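Antigen, P35 (Borreliella spielmanii A14S, PDB 6HPN) is of unestablished molecular function, but is an orthologue of Borrelia burgdorferi BBA64 and belongs to PFam54, an outer surface protein family thought to be important in Lyme disease pathogenesis. Local coordinates at residues A[16-21]-A[144-149]; A[78-83]-A[126-131]; A[157-162]-A[211-216]. All blocks are in the same frame, centred on the assembly; numbering follows the deposited sequence.

Interaction 1 of 3, residues A[16-21]-A[144-149]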
loop_
_atom_site.group_PDB
_atom_site.type_symbol
_atom_site.label_atom_id
_atom_site.label_comp_id
_atom_site.label_asym_id
_atom_site.label_seq_id
_atom_site.Cartn_x
_atom_site.Cartn_y
_atom_site.Cartn_z
ATOM N N PRO A 16 26.928 -12.112 17.360
ATOM C CA PRO A 16 25.705 -12.806 16.951
ATOM C C PRO A 16 24.400 -11.989 16.886
ATOM O O PRO A 16 23.584 -12.241 16.014
ATOM C CB PRO A 16 25.546 -13.895 18.028
ATOM C CG PRO A 16 26.952 -14.123 18.542
ATOM C CD PRO A 16 27.586 -12.748 18.513
ATOM N N GLU A 17 24.187 -11.060 17.821
ATOM C CA GLU A 17 23.010 -10.162 17.805
ATOM C C GLU A 17 23.041 -9.391 16.477
ATOM O O GLU A 17 22.019 -9.420 15.776
ATOM C CB GLU A 17 23.011 -9.258 19.030
ATOM C CG GLU A 17 21.844 -8.273 19.097
ATOM C CD GLU A 17 21.812 -7.328 20.310
ATOM O OE1 GLU A 17 22.896 -6.997 20.899
ATOM O OE2 GLU A 17 20.697 -6.883 20.674
ATOM N N ALA A 18 24.174 -8.764 16.131
ATOM C CA ALA A 18 24.314 -7.914 14.926
ATOM C C ALA A 18 24.108 -8.792 13.692
ATOM O O ALA A 18 23.338 -8.407 12.809
ATOM C CB ALA A 18 25.651 -7.220 14.886
ATOM N N LYS A 19 24.721 -9.969 13.661
ATOM C CA LYS A 19 24.553 -10.935 12.545
ATOM C C LYS A 19 23.075 -11.277 12.266
ATOM O O LYS A 19 22.674 -11.151 11.095
ATOM C CB LYS A 19 25.343 -12.205 12.839
ATOM C CG LYS A 19 26.762 -12.252 12.278
ATOM C CD LYS A 19 27.256 -13.684 12.088
ATOM C CE LYS A 19 26.266 -14.517 11.289
ATOM N NZ LYS A 19 26.540 -15.966 11.402
ATOM N N GLU A 20 22.304 -11.779 13.240
ATOM C CA GLU A 20 20.910 -12.247 12.998
ATOM C C GLU A 20 20.109 -11.042 12.480
ATOM O O GLU A 20 19.328 -11.111 11.503
ATOM C CB GLU A 20 20.286 -12.808 14.283
ATOM C CG GLU A 20 18.783 -13.035 14.196
ATOM C CD GLU A 20 18.190 -13.788 15.370
ATOM O OE1 GLU A 20 18.808 -14.767 15.787
ATOM O OE2 GLU A 20 17.123 -13.387 15.881
ATOM N N LEU A 21 20.348 -9.930 13.128
ATOM C CA LEU A 21 19.649 -8.649 12.894
ATOM C C LEU A 21 19.885 -8.196 11.447
ATOM O O LEU A 21 18.905 -7.869 10.752
ATOM C CB LEU A 21 20.252 -7.750 13.963
ATOM C CG LEU A 21 19.526 -6.498 14.442
ATOM C CD1 LEU A 21 18.022 -6.647 14.560
ATOM C CD2 LEU A 21 20.084 -6.114 15.808
ATOM N N LEU A 144 27.018 -0.491 10.664
ATOM C CA LEU A 144 26.015 0.243 11.487
ATOM C C LEU A 144 25.975 -0.269 12.925
ATOM O O LEU A 144 26.098 -1.477 13.136
ATOM C CB LEU A 144 24.620 0.080 10.881
ATOM C CG LEU A 144 24.412 0.720 9.511
ATOM C CD1 LEU A 144 23.039 0.352 8.956
ATOM C CD2 LEU A 144 24.587 2.226 9.584
ATOM N N ASN A 145 25.672 0.645 13.847
ATOM C CA ASN A 145 25.442 0.370 15.284
ATOM C C ASN A 145 24.069 -0.300 15.479
ATOM O O ASN A 145 23.169 -0.196 14.583
ATOM C CB ASN A 145 25.623 1.640 16.115
ATOM C CG ASN A 145 24.494 2.640 15.961
ATOM O OD1 ASN A 145 23.344 2.286 15.674
ATOM N ND2 ASN A 145 24.816 3.904 16.168
ATOM N N LYS A 146 23.908 -0.930 16.642
ATOM C CA LYS A 146 22.770 -1.813 16.974
ATOM C C LYS A 146 21.479 -1.010 17.043
ATOM O O LYS A 146 20.486 -1.435 16.454
ATOM C CB LYS A 146 23.096 -2.616 18.232
ATOM C CG LYS A 146 23.933 -3.839 17.900
ATOM C CD LYS A 146 24.702 -4.462 19.023
ATOM C CE LYS A 146 25.177 -5.853 18.660
ATOM N NZ LYS A 146 25.541 -6.628 19.871
ATOM N N PRO A 147 21.417 0.153 17.741
ATOM C CA PRO A 147 20.186 0.971 17.748
ATOM C C PRO A 147 19.641 1.223 16.330
ATOM O O PRO A 147 18.448 1.108 16.095
ATOM C CB PRO A 147 20.613 2.291 18.422
ATOM C CG PRO A 147 21.795 1.895 19.306
ATOM C CD PRO A 147 22.484 0.738 18.579
ATOM N N ASN A 148 20.538 1.529 15.391
ATOM C CA ASN A 148 20.177 1.874 13.992
ATOM C C ASN A 148 19.734 0.598 13.274
ATOM O O ASN A 148 18.757 0.654 12.532
ATOM C CB ASN A 148 21.310 2.623 13.286
ATOM C CG ASN A 148 21.487 4.030 13.810
ATOM O OD1 ASN A 148 20.583 4.610 14.438
ATOM N ND2 ASN A 148 22.670 4.564 13.587
ATOM N N LEU A 149 20.384 -0.525 13.535
ATOM C CA LEU A 149 19.960 -1.818 12.944
ATOM C C LEU A 149 18.567 -2.180 13.462
ATOM O O LEU A 149 17.755 -2.655 12.667
ATOM C CB LEU A 149 20.998 -2.904 13.262
ATOM C CG LEU A 149 22.258 -2.882 12.391
ATOM C CD1 LEU A 149 23.361 -3.750 12.982
ATOM C CD2 LEU A 149 21.943 -3.328 10.948
#
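The carboxylate of Glu17 is met at one oxygen by the ammonium group of Lys146. Lys146 NZ donates to Glu17 OE1 at 2.9 Å, forming a salt bridge. It comes from the anti side of OE1, 25° out of the carboxylate plane. The other oxygen, OE2, forms a long, weak ion pair with Lys150. Both bridging side chains are extended. Glu17 CG lies anti to the backbone N (chi1 179°), which with the extended chain brings OE1 to Lys146 NZ. Lys146 NZ also makes a salt bridge with Asp15, its strongest polar partner. Asp15 in turn accepts from Ala18 N, and thus binds both Lys146 NZ and Ala18 N. The lysine chain runs past Ala18, and Lys146 CE lies 4.0 Å from Ala18 CB.

One turn further on, the contact becomes apolar. Leu21 CG packs on Leu149 CB at 4.1 Å. The pairs Ala18–Lys146 and Leu21–Leu149 show the two backbones running in the same direction. Asn145 is the N-cap of the second helix: its OD1 accepts from Asn148 N at 2.9 Å, with a C=O...N angle of 172°.

The contact lies at the surface and joins the N-terminal ends of helices 16-40 and 146-179. Leu21 also rests on Tyr153, and Leu149 reaches Ile22 and Ile25. Leu144 and Asn148 touch Ile220 of helix 200-221.

Interaction 2 of 3, residues A[78-83]-A[126-131]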
loop_
_atom_site.group_PDB
_atom_site.type_symbol
_atom_site.label_atom_id
_atom_site.label_comp_id
_atom_site.label_asym_id
_atom_site.label_seq_id
_atom_site.Cartn_x
_atom_site.Cartn_y
_atom_site.Cartn_z
ATOM N N ARG A 78 -0.462 0.420 -10.315
ATOM C CA ARG A 78 -1.653 -0.448 -10.087
ATOM C C ARG A 78 -1.183 -1.776 -9.481
ATOM O O ARG A 78 -1.868 -2.327 -8.609
ATOM C CB ARG A 78 -2.444 -0.641 -11.391
ATOM C CG ARG A 78 -3.234 0.587 -11.843
ATOM C CD ARG A 78 -4.233 0.272 -12.953
ATOM N NE ARG A 78 -3.585 -0.432 -14.057
ATOM C CZ ARG A 78 -3.055 0.138 -15.151
ATOM N NH1 ARG A 78 -3.124 1.447 -15.351
ATOM N NH2 ARG A 78 -2.471 -0.628 -16.055
ATOM N N ARG A 79 -0.042 -2.271 -9.934
ATOM C CA ARG A 79 0.540 -3.512 -9.386
ATOM C C ARG A 79 0.776 -3.297 -7.870
ATOM O O ARG A 79 0.361 -4.153 -7.060
ATOM C CB ARG A 79 1.788 -3.878 -10.203
ATOM C CG ARG A 79 2.314 -5.289 -9.964
ATOM C CD ARG A 79 3.046 -5.408 -8.639
ATOM N NE ARG A 79 4.170 -4.491 -8.536
ATOM C CZ ARG A 79 4.738 -4.135 -7.398
ATOM N NH1 ARG A 79 4.270 -4.607 -6.243
ATOM N NH2 ARG A 79 5.764 -3.293 -7.409
ATOM N N ILE A 80 1.377 -2.171 -7.493
ATOM C CA ILE A 80 1.667 -1.845 -6.072
ATOM C C ILE A 80 0.344 -1.910 -5.307
ATOM O O ILE A 80 0.318 -2.599 -4.269
ATOM C CB ILE A 80 2.444 -0.523 -5.938
ATOM C CG1 ILE A 80 3.874 -0.697 -6.469
ATOM C CG2 ILE A 80 2.435 -0.029 -4.499
ATOM C CD1 ILE A 80 4.598 0.593 -6.827
ATOM N N LEU A 81 -0.737 -1.334 -5.826
ATOM C CA LEU A 81 -2.044 -1.332 -5.101
ATOM C C LEU A 81 -2.539 -2.780 -4.883
ATOM O O LEU A 81 -2.996 -3.117 -3.738
ATOM C CB LEU A 81 -3.062 -0.493 -5.876
ATOM C CG LEU A 81 -4.515 -0.594 -5.404
ATOM C CD1 LEU A 81 -4.686 -0.015 -4.000
ATOM C CD2 LEU A 81 -5.438 0.139 -6.372
ATOM N N TYR A 82 -2.395 -3.638 -5.902
ATOM C CA TYR A 82 -2.779 -5.079 -5.841
ATOM C C TYR A 82 -1.941 -5.840 -4.805
ATOM O O TYR A 82 -2.492 -6.688 -4.075
ATOM C CB TYR A 82 -2.626 -5.745 -7.211
ATOM C CG TYR A 82 -3.388 -5.099 -8.345
ATOM C CD1 TYR A 82 -4.568 -4.402 -8.139
ATOM C CD2 TYR A 82 -2.907 -5.190 -9.636
ATOM C CE1 TYR A 82 -5.237 -3.809 -9.189
ATOM C CE2 TYR A 82 -3.562 -4.598 -10.693
ATOM C CZ TYR A 82 -4.734 -3.906 -10.476
ATOM O OH TYR A 82 -5.371 -3.340 -11.556
ATOM N N THR A 83 -0.635 -5.568 -4.752
ATOM C CA THR A 83 0.286 -6.186 -3.763
ATOM C C THR A 83 -0.108 -5.704 -2.358
ATOM O O THR A 83 0.003 -6.500 -1.416
ATOM C CB THR A 83 1.756 -5.899 -4.102
ATOM O OG1 THR A 83 1.985 -6.206 -5.488
ATOM C CG2 THR A 83 2.688 -6.663 -3.183
ATOM N N ALA A 126 5.840 2.376 0.404
ATOM C CA ALA A 126 6.789 2.664 1.490
ATOM C C ALA A 126 7.602 1.408 1.823
ATOM O O ALA A 126 8.848 1.529 1.940
ATOM C CB ALA A 126 6.072 3.207 2.688
ATOM N N MET A 127 6.951 0.259 1.979
ATOM C CA MET A 127 7.634 -1.048 2.183
ATOM C C MET A 127 8.672 -1.271 1.075
ATOM O O MET A 127 9.779 -1.747 1.366
ATOM C CB MET A 127 6.650 -2.217 2.134
ATOM C CG MET A 127 5.685 -2.252 3.273
ATOM S SD MET A 127 4.516 -3.614 3.075
ATOM C CE MET A 127 3.727 -3.497 4.669
ATOM N N GLU A 128 8.316 -0.993 -0.166
ATOM C CA GLU A 128 9.183 -1.393 -1.303
ATOM C C GLU A 128 10.357 -0.409 -1.391
ATOM O O GLU A 128 11.473 -0.854 -1.617
ATOM C CB GLU A 128 8.330 -1.522 -2.566
ATOM C CG GLU A 128 7.366 -2.689 -2.484
ATOM C CD GLU A 128 6.569 -2.965 -3.745
ATOM O OE1 GLU A 128 6.957 -2.422 -4.801
ATOM O OE2 GLU A 128 5.572 -3.741 -3.673
ATOM N N GLU A 129 10.120 0.888 -1.181
ATOM C CA GLU A 129 11.164 1.935 -1.285
ATOM C C GLU A 129 12.202 1.721 -0.178
ATOM O O GLU A 129 13.411 1.797 -0.438
ATOM C CB GLU A 129 10.534 3.319 -1.166
ATOM C CG GLU A 129 9.727 3.686 -2.379
ATOM C CD GLU A 129 9.182 5.101 -2.386
ATOM O OE1 GLU A 129 8.916 5.615 -1.281
ATOM O OE2 GLU A 129 9.017 5.671 -3.513
ATOM N N ILE A 130 11.731 1.456 1.026
ATOM C CA ILE A 130 12.639 1.198 2.166
ATOM C C ILE A 130 13.436 -0.080 1.875
ATOM O O ILE A 130 14.655 -0.093 2.160
ATOM C CB ILE A 130 11.837 1.159 3.480
ATOM C CG1 ILE A 130 11.312 2.562 3.805
ATOM C CG2 ILE A 130 12.686 0.579 4.603
ATOM C CD1 ILE A 130 10.706 2.712 5.165
ATOM N N SER A 131 12.800 -1.113 1.329
ATOM C CA SER A 131 13.502 -2.377 1.013
ATOM C C SER A 131 14.604 -2.058 0.002
ATOM O O SER A 131 15.750 -2.461 0.256
ATOM C CB SER A 131 12.561 -3.465 0.561
ATOM O OG SER A 131 11.626 -3.795 1.599
#
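A buried interhelical salt bridge joins Arg79 of helix 75-84 to Glu128 of helix 106-135. The two helix segments are nearly perpendicular, at 105°, and their axes come no closer than 11.7 Å, so long side chains span the gap. The guanidinium grips the carboxylate end-on with two nitrogens. Arg79 NH1 donates to Glu128 OE2 at 3.0 Å. Arg79 NH2 donates to Glu128 OE1, also at 3.0 Å. Both bonds are almost straight and use the syn lone pairs. The two flat groups are nearly coplanar, with 8° between their planes.

The arginine chain bends at chi2 (-76°) and chi3, which turns its end toward Glu128. Glu128 is extended and comes from the opposite direction. A second bond of Arg79 NH1, to Thr83 OG1 at 2.9 Å, also lies in the guanidinium plane and helps fix its rotation. Ile80 CG1 covers one face, offset toward the rim. Ile80 CG1 also lies 3.9 Å from Glu128 OE1. Opposite charges and shared hydrogen bonds probably offset the cost of burying both groups.

Second-shell partners extend the network: Thr83 OG1 is hydrogen-bonded to Asp39 OD2, and Glu128 OE2 accepts from Gln124. Helix 16-40 packs alongside, with Ser36 touching both Arg79 and Glu128 and Ile32 touching Glu128. Ile80 rests on Phe121 of helix 106-135, and Lys163 NZ of helix 146-179 is hydrogen-bonded to Thr83 O.

Interaction 3 of 3, residues A[157-162]-A[211-216]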
loop_
_atom_site.group_PDB
_atom_site.type_symbol
_atom_site.label_atom_id
_atom_site.label_comp_id
_atom_site.label_asym_id
_atom_site.label_seq_id
_atom_site.Cartn_x
_atom_site.Cartn_y
_atom_site.Cartn_z
ATOM N N ASP A 157 8.042 -3.920 11.085
ATOM C CA ASP A 157 6.931 -4.344 11.980
ATOM C C ASP A 157 5.916 -3.214 12.023
ATOM O O ASP A 157 4.729 -3.493 11.915
ATOM C CB ASP A 157 7.414 -4.719 13.381
ATOM C CG ASP A 157 8.116 -6.070 13.440
ATOM O OD1 ASP A 157 7.869 -6.888 12.566
ATOM O OD2 ASP A 157 8.878 -6.299 14.392
ATOM N N LYS A 158 6.384 -1.973 12.048
ATOM C CA LYS A 158 5.507 -0.770 12.051
ATOM C C LYS A 158 4.716 -0.658 10.739
ATOM O O LYS A 158 3.483 -0.422 10.816
ATOM C CB LYS A 158 6.333 0.482 12.336
ATOM C CG LYS A 158 6.552 0.717 13.819
ATOM C CD LYS A 158 7.650 1.703 14.132
ATOM C CE LYS A 158 8.263 1.438 15.490
ATOM N NZ LYS A 158 8.817 2.673 16.067
ATOM N N LEU A 159 5.353 -0.837 9.581
ATOM C CA LEU A 159 4.619 -0.811 8.292
ATOM C C LEU A 159 3.647 -1.993 8.231
ATOM O O LEU A 159 2.563 -1.833 7.657
ATOM C CB LEU A 159 5.613 -0.870 7.135
ATOM C CG LEU A 159 6.467 0.377 6.968
ATOM C CD1 LEU A 159 7.500 0.190 5.877
ATOM C CD2 LEU A 159 5.605 1.592 6.672
ATOM N N LYS A 160 4.025 -3.135 8.796
ATOM C CA LYS A 160 3.188 -4.353 8.739
ATOM C C LYS A 160 1.855 -4.045 9.433
ATOM O O LYS A 160 0.807 -4.345 8.872
ATOM C CB LYS A 160 3.950 -5.543 9.334
ATOM C CG LYS A 160 3.294 -6.889 9.088
ATOM C CD LYS A 160 4.016 -8.069 9.704
ATOM C CE LYS A 160 3.037 -9.140 10.135
ATOM N NZ LYS A 160 3.703 -10.249 10.854
ATOM N N THR A 161 1.880 -3.365 10.571
ATOM C CA THR A 161 0.656 -2.958 11.295
ATOM C C THR A 161 -0.282 -2.178 10.364
ATOM O O THR A 161 -1.484 -2.498 10.346
ATOM C CB THR A 161 1.035 -2.192 12.562
ATOM O OG1 THR A 161 1.633 -3.201 13.369
ATOM C CG2 THR A 161 -0.140 -1.560 13.269
ATOM N N LEU A 162 0.233 -1.181 9.636
ATOM C CA LEU A 162 -0.590 -0.350 8.713
ATOM C C LEU A 162 -1.205 -1.247 7.647
ATOM O O LEU A 162 -2.417 -1.128 7.398
ATOM C CB LEU A 162 0.282 0.699 8.035
ATOM C CG LEU A 162 0.890 1.740 8.960
ATOM C CD1 LEU A 162 1.883 2.587 8.194
ATOM C CD2 LEU A 162 -0.188 2.615 9.577
ATOM N N LEU A 211 6.442 9.210 6.165
ATOM C CA LEU A 211 7.421 10.302 5.965
ATOM C C LEU A 211 8.593 10.069 6.934
ATOM O O LEU A 211 9.754 10.176 6.514
ATOM C CB LEU A 211 6.745 11.662 6.200
ATOM C CG LEU A 211 7.662 12.896 6.164
ATOM C CD1 LEU A 211 8.189 13.179 4.766
ATOM C CD2 LEU A 211 6.937 14.124 6.687
ATOM N N ASN A 212 8.339 9.792 8.209
ATOM C CA ASN A 212 9.486 9.882 9.143
ATOM C C ASN A 212 10.144 8.497 9.246
ATOM O O ASN A 212 11.368 8.447 9.485
ATOM C CB ASN A 212 9.194 10.828 10.318
ATOM C CG ASN A 212 8.099 10.423 11.265
ATOM O OD1 ASN A 212 8.210 9.405 11.938
ATOM N ND2 ASN A 212 7.103 11.280 11.408
ATOM N N LEU A 213 9.489 7.439 8.773
ATOM C CA LEU A 213 10.210 6.162 8.506
ATOM C C LEU A 213 11.147 6.290 7.302
ATOM O O LEU A 213 12.279 5.782 7.399
ATOM C CB LEU A 213 9.203 5.038 8.279
ATOM C CG LEU A 213 8.434 4.599 9.521
ATOM C CD1 LEU A 213 7.847 3.226 9.271
ATOM C CD2 LEU A 213 9.304 4.609 10.780
ATOM N N ILE A 214 10.720 6.954 6.227
ATOM C CA ILE A 214 11.560 7.126 5.006
ATOM C C ILE A 214 12.759 8.040 5.328
ATOM O O ILE A 214 13.899 7.729 4.890
ATOM C CB ILE A 214 10.724 7.648 3.815
ATOM C CG1 ILE A 214 9.689 6.632 3.316
ATOM C CG2 ILE A 214 11.632 8.102 2.688
ATOM C CD1 ILE A 214 10.165 5.737 2.203
ATOM N N ASN A 215 12.524 9.138 6.040
ATOM C CA ASN A 215 13.588 10.089 6.447
ATOM C C ASN A 215 14.575 9.385 7.380
ATOM O O ASN A 215 15.804 9.543 7.196
ATOM C CB ASN A 215 13.008 11.351 7.087
ATOM C CG ASN A 215 12.523 12.351 6.049
ATOM O OD1 ASN A 215 12.972 12.324 4.900
ATOM N ND2 ASN A 215 11.630 13.249 6.442
ATOM N N THR A 216 14.066 8.641 8.352
ATOM C CA THR A 216 14.919 7.978 9.353
ATOM C C THR A 216 15.795 6.933 8.652
ATOM O O THR A 216 17.026 6.903 8.923
ATOM C CB THR A 216 14.095 7.362 10.474
ATOM O OG1 THR A 216 13.577 8.429 11.259
ATOM C CG2 THR A 216 14.937 6.457 11.341
#
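Next to Leu213, the residue that meets Leu159 across the contact, Asn212 O is gripped by two donors. Thr216 OG1 gives to Asn212 O at 2.8 Å, and Thr216 N gives to Asn212 O at 2.9 Å. They reach the carbonyl oxygen from opposite faces of its plane. The hydroxyl is tilted 28° out of that plane, while the amide makes the usual helical bond. Thr217 and Thr218 repeat the hydroxyl bond, to Leu213 O and Ile214 O. Each of these threonines thus returns its hydroxyl to the preceding turn of its own helix.

Between the two segments the contact is apolar. One methyl of Leu213 carries it. Leu213 CD1 lies 3.8 Å from Leu159 CD2 and 3.9 Å from Leu159 CG, so it sits against the branch point of the other leucine. The two leucines run antiparallel past one another. In Leu213, CG stands anti to the carbonyl carbon (chi1 -70°) and the chain runs out toward the first helix. The same methyl brushes the base of Lys158, with Lys158 CB 4.4 Å from Leu213 CD1. The backbones stay well apart: Leu159 CA and Leu213 CA are separated by 8.9 Å.

This is apolar packing between helices 146-179 and 200-221, with Lys158 at its exposed margin. Leu213 also touches Asp155, and Thr216 touches Thr151. A turn further along helix 146-179, Leu162 packs on Ile206 and Leu209. Helix 106-135 closes against both, with Met127 on Leu159 and with Glu129 and Ile130 on Ile214 of helix 200-221.

The three contacts tie five helices of this all-helical chain together. Interaction 1 lies near one end, its centre about 28 Å from that of the chain. Interaction 2 is close to the middle, about 6 Å from that centre. Interaction 3 is buried too, with its centre about 12 Å from the chain centre. The centres of interactions 1 and 3 are about 19 Å apart. Those of interactions 2 and 3 are about 13 Å apart, and the two touch, for example where Ile130 meets Ile214. Along the chain, interaction 2 falls between the two halves of interaction 1, and interaction 3 follows. Helix 146-179 thus meets helix 16-40 near its start and helix 200-221 further along.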